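Local structure of cytochrome c2 (Rhodobacter sphaeroides, 1CXC) at residues Val22-Thr27 / Asn39-Val44. The protein carries electrons through its covalently bound heme c, serving as the electron donor to oxidized bacteriochlorophyll in photosynthetic purple bacteria. Sequence-based numbering, arbitrary orientation.
Sequences VDDSGT and NLYGVV
Asn-39 OD1 is gripped by two backbone N-H groups. Val-22 N donates to Asn-39 OD1 across the contact at 3.1 Å. Tyr-41 N donates to Asn-39 OD1 from within its own loop at 2.9 Å and so closes an Asx turn. The two donors come one from each face of the amide plane, and neither lies on a lone pair. Asn-39 ND2 gives a nearly straight bond back to Val-22 O, 3.1 Å away. That N-H lies in the carbonyl plane of Val-22 and meets a lone pair. Both polar ends of the amide thus serve one residue, much as a neighbouring strand would. Asn-39 CG is anti to the backbone N (chi1 178°), which extends the amide toward Val-22.

Asp-23 CA sits over the centre of the Tyr-41 ring as a CH-pi contact, 3.7 Å from the centroid. Asp-23 CB covers the same face, 3.6 Å from Tyr-41 CE1. The carboxylate of Asp-24 stands at the ring edge, nearly perpendicular to it, and its OD1 forms a salt bridge with Arg-123. Asp-23 OD1 turns to its own loop, where it accepts from Ser-25 N at 2.7 Å, Ser-25 OG and Thr-27 N. This Asx turn braces the type I turn from Asp-23 to Gly-26.

An alanine at Asn-39 would probably leave Val-22 N and O without these mates and the turn at Tyr-41 less firmly held. The contact joins the end of strand 21-22 and the turn after it to the loop whose Leu-40 touches the heme. Its chemistry implies that a side-chain amide bonded to Val-22 and a tyrosine ring packed on Asp-23 tie the segments together without strand pairing.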
loop_
_atom_site.group_PDB
_atom_site.type_symbol
_atom_site.label_atom_id
_atom_site.label_comp_id
_atom_site.label_asym_id
_atom_site.label_seq_id
_atom_site.Cartn_x
_atom_site.Cartn_y
_atom_site.Cartn_z
ATOM N N VAL A 22 -9.614 -6.030 -4.788
ATOM C CA VAL A 22 -10.961 -6.538 -5.034
ATOM C C VAL A 22 -11.952 -5.448 -4.654
ATOM O O VAL A 22 -11.961 -4.998 -3.515
ATOM C CB VAL A 22 -11.187 -7.789 -4.162
ATOM C CG1 VAL A 22 -12.635 -8.227 -4.233
ATOM C CG2 VAL A 22 -10.260 -8.914 -4.603
ATOM N N ASP A 23 -12.930 -5.120 -5.491
ATOM C CA ASP A 23 -13.816 -4.037 -5.109
ATOM C C ASP A 23 -14.973 -4.429 -4.213
ATOM O O ASP A 23 -15.031 -5.526 -3.666
ATOM C CB ASP A 23 -14.306 -3.314 -6.338
ATOM C CG ASP A 23 -15.306 -4.111 -7.160
ATOM O OD1 ASP A 23 -15.949 -5.021 -6.634
ATOM O OD2 ASP A 23 -15.479 -3.757 -8.323
ATOM N N ASP A 24 -15.793 -3.449 -3.846
ATOM C CA ASP A 24 -16.872 -3.725 -2.932
ATOM C C ASP A 24 -17.976 -4.615 -3.454
ATOM O O ASP A 24 -18.755 -5.127 -2.654
ATOM C CB ASP A 24 -17.438 -2.414 -2.444
ATOM C CG ASP A 24 -16.423 -1.653 -1.603
ATOM O OD1 ASP A 24 -15.550 -2.298 -1.025
ATOM O OD2 ASP A 24 -16.501 -0.424 -1.527
ATOM N N SER A 25 -17.883 -5.081 -4.698
ATOM C CA SER A 25 -18.910 -5.972 -5.216
ATOM C C SER A 25 -18.350 -7.376 -5.367
ATOM O O SER A 25 -19.063 -8.321 -5.709
ATOM C CB SER A 25 -19.424 -5.466 -6.555
ATOM O OG SER A 25 -18.489 -5.709 -7.597
ATOM N N GLY A 26 -17.097 -7.550 -4.948
ATOM C CA GLY A 26 -16.449 -8.838 -5.034
ATOM C C GLY A 26 -15.705 -9.045 -6.343
ATOM O O GLY A 26 -15.105 -10.094 -6.557
ATOM N N THR A 27 -15.549 -8.014 -7.168
ATOM C CA THR A 27 -14.841 -8.215 -8.404
ATOM C C THR A 27 -13.338 -8.043 -8.226
ATOM O O THR A 27 -12.876 -7.144 -7.529
ATOM C CB THR A 27 -15.328 -7.205 -9.426
ATOM O OG1 THR A 27 -16.701 -7.487 -9.648
ATOM C CG2 THR A 27 -14.526 -7.271 -10.713
ATOM N N ASN A 39 -6.185 -5.928 1.331
ATOM C CA ASN A 39 -6.781 -5.595 0.049
ATOM C C ASN A 39 -6.483 -4.123 -0.200
ATOM O O ASN A 39 -6.552 -3.304 0.735
ATOM C CB ASN A 39 -8.283 -5.798 0.164
ATOM C CG ASN A 39 -9.117 -5.460 -1.062
ATOM O OD1 ASN A 39 -8.646 -4.973 -2.086
ATOM N ND2 ASN A 39 -10.412 -5.714 -0.958
ATOM N N LEU A 40 -5.894 -3.798 -1.351
ATOM C CA LEU A 40 -5.532 -2.425 -1.659
ATOM C C LEU A 40 -6.652 -1.604 -2.283
ATOM O O LEU A 40 -6.468 -0.430 -2.601
ATOM C CB LEU A 40 -4.254 -2.443 -2.519
ATOM C CG LEU A 40 -2.896 -2.054 -1.889
ATOM C CD1 LEU A 40 -2.855 -2.166 -0.383
ATOM C CD2 LEU A 40 -1.740 -2.762 -2.539
ATOM N N TYR A 41 -7.789 -2.226 -2.620
ATOM C CA TYR A 41 -8.912 -1.461 -3.138
ATOM C C TYR A 41 -9.362 -0.481 -2.059
ATOM O O TYR A 41 -9.513 -0.843 -0.894
ATOM C CB TYR A 41 -10.088 -2.371 -3.477
ATOM C CG TYR A 41 -11.289 -1.592 -4.007
ATOM C CD1 TYR A 41 -11.307 -1.155 -5.310
ATOM C CD2 TYR A 41 -12.307 -1.222 -3.139
ATOM C CE1 TYR A 41 -12.312 -0.328 -5.747
ATOM C CE2 TYR A 41 -13.311 -0.389 -3.573
ATOM C CZ TYR A 41 -13.295 0.054 -4.868
ATOM O OH TYR A 41 -14.292 0.899 -5.297
ATOM N N GLY A 42 -9.424 0.810 -2.400
ATOM C CA GLY A 42 -9.807 1.839 -1.433
ATOM C C GLY A 42 -8.620 2.361 -0.618
ATOM O O GLY A 42 -8.832 2.998 0.414
ATOM N N VAL A 43 -7.361 2.030 -0.956
ATOM C CA VAL A 43 -6.238 2.535 -0.161
ATOM C C VAL A 43 -6.127 4.037 -0.263
ATOM O O VAL A 43 -5.345 4.588 0.492
ATOM C CB VAL A 43 -4.792 2.158 -0.552
ATOM C CG1 VAL A 43 -4.074 1.395 0.546
ATOM C CG2 VAL A 43 -4.696 1.612 -1.949
ATOM N N VAL A 44 -6.362 4.574 -1.455
ATOM C CA VAL A 44 -6.213 6.006 -1.659
ATOM C C VAL A 44 -6.937 6.835 -0.616
ATOM O O VAL A 44 -8.153 6.783 -0.505
ATOM C CB VAL A 44 -6.665 6.386 -3.079
ATOM C CG1 VAL A 44 -6.524 7.889 -3.275
ATOM C CG2 VAL A 44 -5.805 5.669 -4.118
#